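Local coordinates for protein nicotinate-nucleotide pyrophosphorylase (Ehrlichia chaffeensis, PDB 3L0G) that probably converts quinolinate to nicotinate mononucleotide by phosphoribosyl transfer and decarboxylation, a step on the route to NAD(+), at residues V76-M79 and K85-I88; S131-F136 and Y163-G168; G192-A197 and V220-S225. All blocks are in the same frame, centred on the assembly; numbering follows the deposited sequence.

Contact 1 of 3, residues V76-M79 and K85-I88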
loop_
_atom_site.group_PDB
_atom_site.type_symbol
_atom_site.label_atom_id
_atom_site.label_comp_id
_atom_site.label_asym_id
_atom_site.label_seq_id
_atom_site.Cartn_x
_atom_site.Cartn_y
_atom_site.Cartn_z
ATOM N N VAL C 76 13.672 -3.014 -6.280
ATOM C CA VAL C 76 13.188 -3.794 -7.419
ATOM C C VAL C 76 14.158 -4.930 -7.817
ATOM O O VAL C 76 13.728 -6.086 -8.011
ATOM C CB VAL C 76 12.881 -2.897 -8.659
ATOM C CG1 VAL C 76 12.342 -3.744 -9.810
ATOM C CG2 VAL C 76 11.901 -1.800 -8.306
ATOM N N PHE C 77 15.452 -4.627 -7.933
ATOM C CA PHE C 77 16.417 -5.674 -8.282
ATOM C C PHE C 77 16.425 -6.759 -7.222
ATOM O O PHE C 77 16.538 -7.944 -7.569
ATOM C CB PHE C 77 17.851 -5.160 -8.523
ATOM C CG PHE C 77 18.070 -4.453 -9.872
ATOM C CD1 PHE C 77 17.161 -4.544 -10.920
ATOM C CD2 PHE C 77 19.207 -3.717 -10.072
ATOM C CE1 PHE C 77 17.383 -3.888 -12.127
ATOM C CE2 PHE C 77 19.448 -3.052 -11.297
ATOM C CZ PHE C 77 18.531 -3.144 -12.317
ATOM N N ASN C 78 16.279 -6.360 -5.949
ATOM C CA ASN C 78 16.318 -7.292 -4.814
ATOM C C ASN C 78 15.114 -8.230 -4.711
ATOM O O ASN C 78 15.197 -9.242 -4.048
ATOM C CB ASN C 78 16.511 -6.554 -3.472
ATOM C CG ASN C 78 17.893 -5.938 -3.339
ATOM O OD1 ASN C 78 18.147 -5.069 -2.476
ATOM N ND2 ASN C 78 18.783 -6.353 -4.208
ATOM N N MET C 79 14.015 -7.900 -5.383
ATOM C CA MET C 79 12.875 -8.814 -5.490
ATOM C C MET C 79 13.236 -10.048 -6.322
ATOM O O MET C 79 12.654 -11.104 -6.129
ATOM C CB MET C 79 11.666 -8.106 -6.128
ATOM C CG MET C 79 11.149 -6.928 -5.330
ATOM S SD MET C 79 9.912 -5.982 -6.264
ATOM C CE MET C 79 8.546 -7.145 -6.234
ATOM N N LYS C 85 22.204 -9.966 -10.567
ATOM C CA LYS C 85 23.379 -9.654 -9.758
ATOM C C LYS C 85 23.854 -8.276 -10.201
ATOM O O LYS C 85 24.034 -8.022 -11.385
ATOM C CB LYS C 85 24.474 -10.714 -9.946
ATOM N N TYR C 86 24.024 -7.360 -9.272
ATOM C CA TYR C 86 24.277 -5.981 -9.656
ATOM C C TYR C 86 25.222 -5.315 -8.659
ATOM O O TYR C 86 25.360 -5.770 -7.525
ATOM C CB TYR C 86 22.957 -5.194 -9.768
ATOM C CG TYR C 86 22.287 -4.905 -8.422
ATOM C CD1 TYR C 86 22.475 -3.690 -7.768
ATOM C CD2 TYR C 86 21.466 -5.845 -7.821
ATOM C CE1 TYR C 86 21.871 -3.439 -6.535
ATOM C CE2 TYR C 86 20.846 -5.607 -6.607
ATOM C CZ TYR C 86 21.046 -4.417 -5.954
ATOM O OH TYR C 86 20.430 -4.192 -4.718
ATOM N N GLU C 87 25.847 -4.222 -9.108
ATOM C CA GLU C 87 26.651 -3.377 -8.252
ATOM C C GLU C 87 26.279 -1.918 -8.486
ATOM O O GLU C 87 26.244 -1.459 -9.635
ATOM C CB GLU C 87 28.139 -3.578 -8.537
ATOM C CG GLU C 87 29.038 -3.103 -7.389
ATOM C CD GLU C 87 28.974 -4.037 -6.161
ATOM O OE1 GLU C 87 28.714 -5.253 -6.330
ATOM O OE2 GLU C 87 29.186 -3.552 -5.037
ATOM N N ILE C 88 26.041 -1.197 -7.391
ATOM C CA ILE C 88 25.784 0.240 -7.418
ATOM C C ILE C 88 27.097 0.980 -7.536
ATOM O O ILE C 88 28.022 0.713 -6.777
ATOM C CB ILE C 88 25.124 0.717 -6.126
ATOM C CG1 ILE C 88 23.839 -0.048 -5.856
ATOM C CG2 ILE C 88 24.788 2.160 -6.222
ATOM C CD1 ILE C 88 22.865 0.082 -6.943
#
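Phe77 meets one face of the Tyr86 ring at a slant, the two aromatic planes standing 59° apart and their centroids separated by 5.2 Å. The touching is done by one side of Phe77: its CD2 lies over that face of the tyrosine, displaced toward the rim, and comes to 3.7 Å from Tyr86 CG. Further along the same tyrosine, Phe77 CB packs at 3.6 Å from Tyr86 CE2, so the phenylalanine follows the side of the ring that carries CD2 and CE2. Tyr86 CB already points toward the helix; with CG between the backbone N and the carbonyl carbon (chi1 71°), the torsion sets how the ring lies against Phe77 and Asn78. Here residues 76-79 of helix 70-79 lie against strand 84-88, within this chain an outermost strand of the antiparallel sheet in the N-terminal domain of this quinolinate phosphoribosyltransferase. Phe77 is buried, its ring also meeting Phe57 and its side chain touching Val103 of the neighbouring strand and Ile119 of helix 116-139. Asn78, by contrast, is exposed and approaches the hydroxyl end of Tyr86 at about a right angle. Asn78 ND2 stands at the tyrosine's edge and donates a hydrogen bond to Tyr86 OH (2.8 Å), markedly bent at 132° and tilted from the amide plane.

Contact 2 of 3, residues S131-F136 and Y163-G168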
loop_
_atom_site.group_PDB
_atom_site.type_symbol
_atom_site.label_atom_id
_atom_site.label_comp_id
_atom_site.label_asym_id
_atom_site.label_seq_id
_atom_site.Cartn_x
_atom_site.Cartn_y
_atom_site.Cartn_z
ATOM N N SER C 131 17.886 17.196 -9.649
ATOM C CA SER C 131 18.713 18.055 -10.485
ATOM C C SER C 131 18.166 19.485 -10.608
ATOM O O SER C 131 18.937 20.441 -10.520
ATOM C CB SER C 131 18.905 17.433 -11.866
ATOM O OG SER C 131 19.392 16.093 -11.755
ATOM N N ILE C 132 16.857 19.670 -10.789
ATOM C CA ILE C 132 16.347 21.061 -10.877
ATOM C C ILE C 132 16.522 21.776 -9.505
ATOM O O ILE C 132 16.895 22.952 -9.431
ATOM C CB ILE C 132 14.896 21.152 -11.449
ATOM C CG1 ILE C 132 14.534 22.601 -11.781
ATOM C CG2 ILE C 132 13.875 20.605 -10.477
ATOM C CD1 ILE C 132 15.555 23.304 -12.722
ATOM N N THR C 133 16.294 21.049 -8.422
ATOM C CA THR C 133 16.482 21.593 -7.080
ATOM C C THR C 133 17.909 22.068 -6.900
ATOM O O THR C 133 18.161 23.210 -6.478
ATOM C CB THR C 133 16.107 20.535 -5.987
ATOM O OG1 THR C 133 14.716 20.198 -6.121
ATOM C CG2 THR C 133 16.348 21.056 -4.579
ATOM N N ARG C 134 18.851 21.201 -7.244
ATOM C CA ARG C 134 20.261 21.522 -7.101
ATOM C C ARG C 134 20.586 22.796 -7.869
ATOM O O ARG C 134 21.308 23.676 -7.379
ATOM C CB ARG C 134 21.116 20.331 -7.547
ATOM C CG ARG C 134 22.634 20.544 -7.534
ATOM C CD ARG C 134 23.184 21.244 -6.297
ATOM N NE ARG C 134 22.898 20.576 -5.025
ATOM C CZ ARG C 134 23.430 20.950 -3.849
ATOM N NH1 ARG C 134 24.299 21.958 -3.785
ATOM N NH2 ARG C 134 23.127 20.303 -2.723
ATOM N N GLN C 135 20.006 22.939 -9.046
ATOM C CA GLN C 135 20.188 24.154 -9.806
ATOM C C GLN C 135 19.770 25.395 -9.011
ATOM O O GLN C 135 20.542 26.336 -8.947
ATOM C CB GLN C 135 19.447 24.071 -11.142
ATOM C CG GLN C 135 19.835 25.144 -12.103
ATOM C CD GLN C 135 19.155 25.010 -13.489
ATOM O OE1 GLN C 135 19.396 25.836 -14.370
ATOM N NE2 GLN C 135 18.345 23.973 -13.682
ATOM N N PHE C 136 18.563 25.382 -8.407
ATOM C CA PHE C 136 18.086 26.508 -7.611
ATOM C C PHE C 136 18.926 26.701 -6.379
ATOM O O PHE C 136 19.233 27.823 -6.026
ATOM C CB PHE C 136 16.597 26.382 -7.208
ATOM C CG PHE C 136 15.644 26.737 -8.315
ATOM C CD1 PHE C 136 15.199 28.044 -8.473
ATOM C CD2 PHE C 136 15.185 25.778 -9.176
ATOM C CE1 PHE C 136 14.342 28.378 -9.474
ATOM C CE2 PHE C 136 14.329 26.098 -10.203
ATOM C CZ PHE C 136 13.903 27.408 -10.365
ATOM N N TYR C 163 11.413 13.831 -0.966
ATOM C CA TYR C 163 12.714 13.189 -0.786
ATOM C C TYR C 163 13.752 13.653 -1.839
ATOM O O TYR C 163 14.929 13.859 -1.539
ATOM C CB TYR C 163 12.539 11.656 -0.884
ATOM C CG TYR C 163 13.836 10.876 -1.040
ATOM C CD1 TYR C 163 14.652 10.596 0.060
ATOM C CD2 TYR C 163 14.240 10.396 -2.267
ATOM C CE1 TYR C 163 15.857 9.874 -0.092
ATOM C CE2 TYR C 163 15.445 9.667 -2.415
ATOM C CZ TYR C 163 16.237 9.419 -1.338
ATOM O OH TYR C 163 17.418 8.707 -1.530
ATOM N N SER C 164 13.299 13.794 -3.079
ATOM C CA SER C 164 14.205 14.104 -4.180
ATOM C C SER C 164 14.649 15.580 -4.112
ATOM O O SER C 164 15.807 15.919 -4.454
ATOM C CB SER C 164 13.540 13.779 -5.517
ATOM O OG SER C 164 13.129 12.419 -5.637
ATOM N N VAL C 165 13.750 16.455 -3.644
ATOM C CA VAL C 165 14.116 17.849 -3.328
ATOM C C VAL C 165 15.205 17.916 -2.237
ATOM O O VAL C 165 16.180 18.644 -2.385
ATOM C CB VAL C 165 12.888 18.697 -2.923
ATOM C CG1 VAL C 165 13.338 20.046 -2.301
ATOM C CG2 VAL C 165 11.975 18.914 -4.153
ATOM N N CYS C 166 15.065 17.127 -1.170
ATOM C CA CYS C 166 16.115 17.011 -0.164
ATOM C C CYS C 166 17.426 16.426 -0.727
ATOM O O CYS C 166 18.489 16.952 -0.447
ATOM C CB CYS C 166 15.613 16.264 1.098
ATOM S SG CYS C 166 14.222 17.235 1.943
ATOM N N ILE C 167 17.351 15.386 -1.552
ATOM C CA ILE C 167 18.554 14.884 -2.220
ATOM C C ILE C 167 19.257 15.998 -2.972
ATOM O O ILE C 167 20.485 16.045 -2.959
ATOM C CB ILE C 167 18.291 13.676 -3.169
ATOM C CG1 ILE C 167 17.791 12.480 -2.363
ATOM C CG2 ILE C 167 19.583 13.277 -3.956
ATOM C CD1 ILE C 167 18.673 12.112 -1.114
ATOM N N GLY C 168 18.485 16.906 -3.572
ATOM C CA GLY C 168 19.022 18.033 -4.352
ATOM C C GLY C 168 19.532 19.248 -3.583
ATOM O O GLY C 168 20.037 20.211 -4.204
HETATM O O HOH W 1 22.363 17.939 -3.931
#
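Gly168, Thr133 and Arg134 bury most of the surface where helix 116-139 meets the C-terminal end of helix 158-167. Both segments fall in the C-terminal domain, the part of quinolinate phosphoribosyltransferases built as an alpha/beta barrel, and helix 116-139 is a long helix that runs into it from the N-terminal domain. Gly168 is the first residue past helix 158-167, still tied to it by the bond from its N to Ser164 O. Lacking a side chain, Gly168 brings its CA within 4.6 Å of Arg134 CA. The buried Thr133 points into this junction, its methyl and hydroxyl dividing the work. With the methyl anti to the backbone N, Thr133 CG2 is set 3.3 Å from Val165 O and 3.8 Å from Gly168 C. On the other branch, Thr133 OG1 lies 3.6 Å from Val165 CG2, but its hydrogen bond goes back along its own helix to Ile129 O. The side chains of Thr133 and Val165 cross at about a right angle. Arg134 passes beside the glycine carbonyl: Arg134 CA lies 3.2 Å from Gly168 O, a CA-H...O contact. Bends at chi2 (44°) and chi3 (58°) fold the chain back, leaving Arg134 NE 3.0 Å from Gly168 O. The guanidinium is held at its other end by a salt bridge from NH1 to Asp138, which probably helps fix its rotation. A water completes the link between the segments, accepting from Arg134 NH2 and donating to Ile167 O, each at 2.8 Å.

Contact 3 of 3, residues G192-A197 and V220-S225; sequences GSITLA and VEESLS
Glu222 OE2 takes two hydrogen bonds from Thr195, one from the hydroxyl OG1 at 2.6 Å and one from the backbone N at 3.1 Å. The hydroxyl, which has Asn226 OD1 as a second partner, uses the anti lone pair of OE2, turned away from the other oxygen, whereas the amide N-H arrives from above the carboxylate plane. Glu222 delivers its carboxylate with CG anti to the backbone N (chi1 -178°) and the chain fully extended. Its other oxygen, OE1, accepts from a water 2.8 Å away that in turn accepts from Ile194 N. Alongside, Ile194 CB packs 3.7 Å from Glu222 CD, and Ile194 CG2 reaches 3.8 Å from Ser223 OG, a hydroxyl hydrogen-bonded to Gln219. Ser193 is the N-cap of helix 194-204, Ser193 OG accepting from Leu196 N at 3.0 Å. The contact joins two neighbouring helices that pack on the parallel sheet of the C-terminal domain, where Ile194 and Ser223 both touch Ile212. The carboxylate lies against the first turn of helix 194-204, meeting Thr195 N directly and Ile194 N through water, and the helix dipole would be expected to stabilise its negative charge.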
loop_
_atom_site.group_PDB
_atom_site.type_symbol
_atom_site.label_atom_id
_atom_site.label_comp_id
_atom_site.label_asym_id
_atom_site.label_seq_id
_atom_site.Cartn_x
_atom_site.Cartn_y
_atom_site.Cartn_z
ATOM N N GLY C 192 -13.062 34.823 7.658
ATOM C CA GLY C 192 -13.290 36.261 7.547
ATOM C C GLY C 192 -12.094 37.139 7.858
ATOM O O GLY C 192 -12.056 38.285 7.408
ATOM N N SER C 193 -11.115 36.624 8.612
ATOM C CA SER C 193 -9.971 37.455 9.003
ATOM C C SER C 193 -8.762 36.663 9.487
ATOM O O SER C 193 -8.890 35.545 10.013
ATOM C CB SER C 193 -10.397 38.478 10.063
ATOM O OG SER C 193 -10.246 38.008 11.387
ATOM N N ILE C 194 -7.580 37.246 9.285
ATOM C CA ILE C 194 -6.336 36.660 9.764
ATOM C C ILE C 194 -6.326 36.563 11.315
ATOM O O ILE C 194 -5.976 35.526 11.898
ATOM C CB ILE C 194 -5.129 37.498 9.275
ATOM C CG1 ILE C 194 -4.900 37.293 7.759
ATOM C CG2 ILE C 194 -3.873 37.159 10.092
ATOM C CD1 ILE C 194 -3.779 38.167 7.175
ATOM N N THR C 195 -6.720 37.636 11.987
ATOM C CA THR C 195 -6.737 37.645 13.457
ATOM C C THR C 195 -7.644 36.553 13.997
ATOM O O THR C 195 -7.245 35.836 14.904
ATOM C CB THR C 195 -7.124 39.022 14.027
ATOM O OG1 THR C 195 -6.118 39.972 13.662
ATOM C CG2 THR C 195 -7.269 38.984 15.625
ATOM N N LEU C 196 -8.828 36.376 13.421
ATOM C CA LEU C 196 -9.748 35.336 13.937
ATOM C C LEU C 196 -9.234 33.923 13.657
ATOM O O LEU C 196 -9.342 33.040 14.506
ATOM C CB LEU C 196 -11.162 35.514 13.387
ATOM C CG LEU C 196 -12.208 34.527 13.903
ATOM C CD1 LEU C 196 -12.593 34.809 15.373
ATOM C CD2 LEU C 196 -13.434 34.620 13.003
ATOM N N ALA C 197 -8.651 33.705 12.483
ATOM C CA ALA C 197 -8.039 32.400 12.173
ATOM C C ALA C 197 -6.954 32.019 13.197
ATOM O O ALA C 197 -6.958 30.890 13.744
ATOM C CB ALA C 197 -7.456 32.384 10.714
ATOM N N VAL C 220 0.642 40.906 5.827
ATOM C CA VAL C 220 1.886 40.749 6.557
ATOM C C VAL C 220 1.862 41.531 7.895
ATOM O O VAL C 220 2.193 40.988 8.952
ATOM C CB VAL C 220 3.087 41.213 5.736
ATOM C CG1 VAL C 220 4.317 41.214 6.598
ATOM C CG2 VAL C 220 3.287 40.311 4.479
ATOM N N GLU C 221 1.436 42.787 7.844
ATOM C CA GLU C 221 1.345 43.614 9.056
ATOM C C GLU C 221 0.451 42.987 10.132
ATOM O O GLU C 221 0.815 42.996 11.330
ATOM C CB GLU C 221 0.855 45.033 8.723
ATOM C CG GLU C 221 1.956 45.890 8.099
ATOM C CD GLU C 221 1.455 47.180 7.459
ATOM O OE1 GLU C 221 0.321 47.211 6.964
ATOM O OE2 GLU C 221 2.222 48.170 7.424
ATOM N N GLU C 222 -0.704 42.447 9.710
ATOM C CA GLU C 222 -1.664 41.870 10.651
ATOM C C GLU C 222 -1.150 40.536 11.214
ATOM O O GLU C 222 -1.380 40.231 12.367
ATOM C CB GLU C 222 -3.061 41.705 10.024
ATOM C CG GLU C 222 -4.103 41.146 10.988
ATOM C CD GLU C 222 -5.495 41.000 10.389
ATOM O OE1 GLU C 222 -5.708 41.247 9.171
ATOM O OE2 GLU C 222 -6.408 40.656 11.168
ATOM N N SER C 223 -0.446 39.753 10.400
ATOM C CA SER C 223 0.148 38.508 10.862
ATOM C C SER C 223 1.254 38.770 11.899
ATOM O O SER C 223 1.363 38.074 12.912
ATOM C CB SER C 223 0.694 37.738 9.653
ATOM O OG SER C 223 -0.356 37.379 8.771
ATOM N N LEU C 224 2.061 39.786 11.643
ATOM C CA LEU C 224 3.106 40.213 12.568
ATOM C C LEU C 224 2.518 40.655 13.901
ATOM O O LEU C 224 3.062 40.343 14.947
ATOM C CB LEU C 224 3.902 41.385 11.989
ATOM C CG LEU C 224 5.182 41.149 11.190
ATOM C CD1 LEU C 224 5.746 42.549 10.841
ATOM C CD2 LEU C 224 6.244 40.301 11.932
ATOM N N SER C 225 1.409 41.386 13.850
ATOM C CA SER C 225 0.736 41.872 15.065
ATOM C C SER C 225 0.292 40.719 15.930
ATOM O O SER C 225 0.266 40.834 17.168
ATOM C CB SER C 225 -0.478 42.729 14.707
ATOM O OG SER C 225 -0.029 43.937 14.105
HETATM O O HOH W 2 -7.508 39.630 7.827
#

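In the fold
The three contacts follow one another along the chain without touching. Contact 2 is the buried one, its centre about 7 Å from the chain's centre, while contacts 1 and 3 are partly buried and lie on opposite sides of that centre, their own centres about 53 Å apart. No helix or strand is shared: contact 1 sets a helix against a strand of the antiparallel sheet in the N-terminal domain, whereas contacts 2 and 3 each join two helices in the C-terminal domain. The chemistry changes accordingly, from aromatic packing bordered by an amide, through close backbone approach at a glycine, to a carboxylate at a helix start.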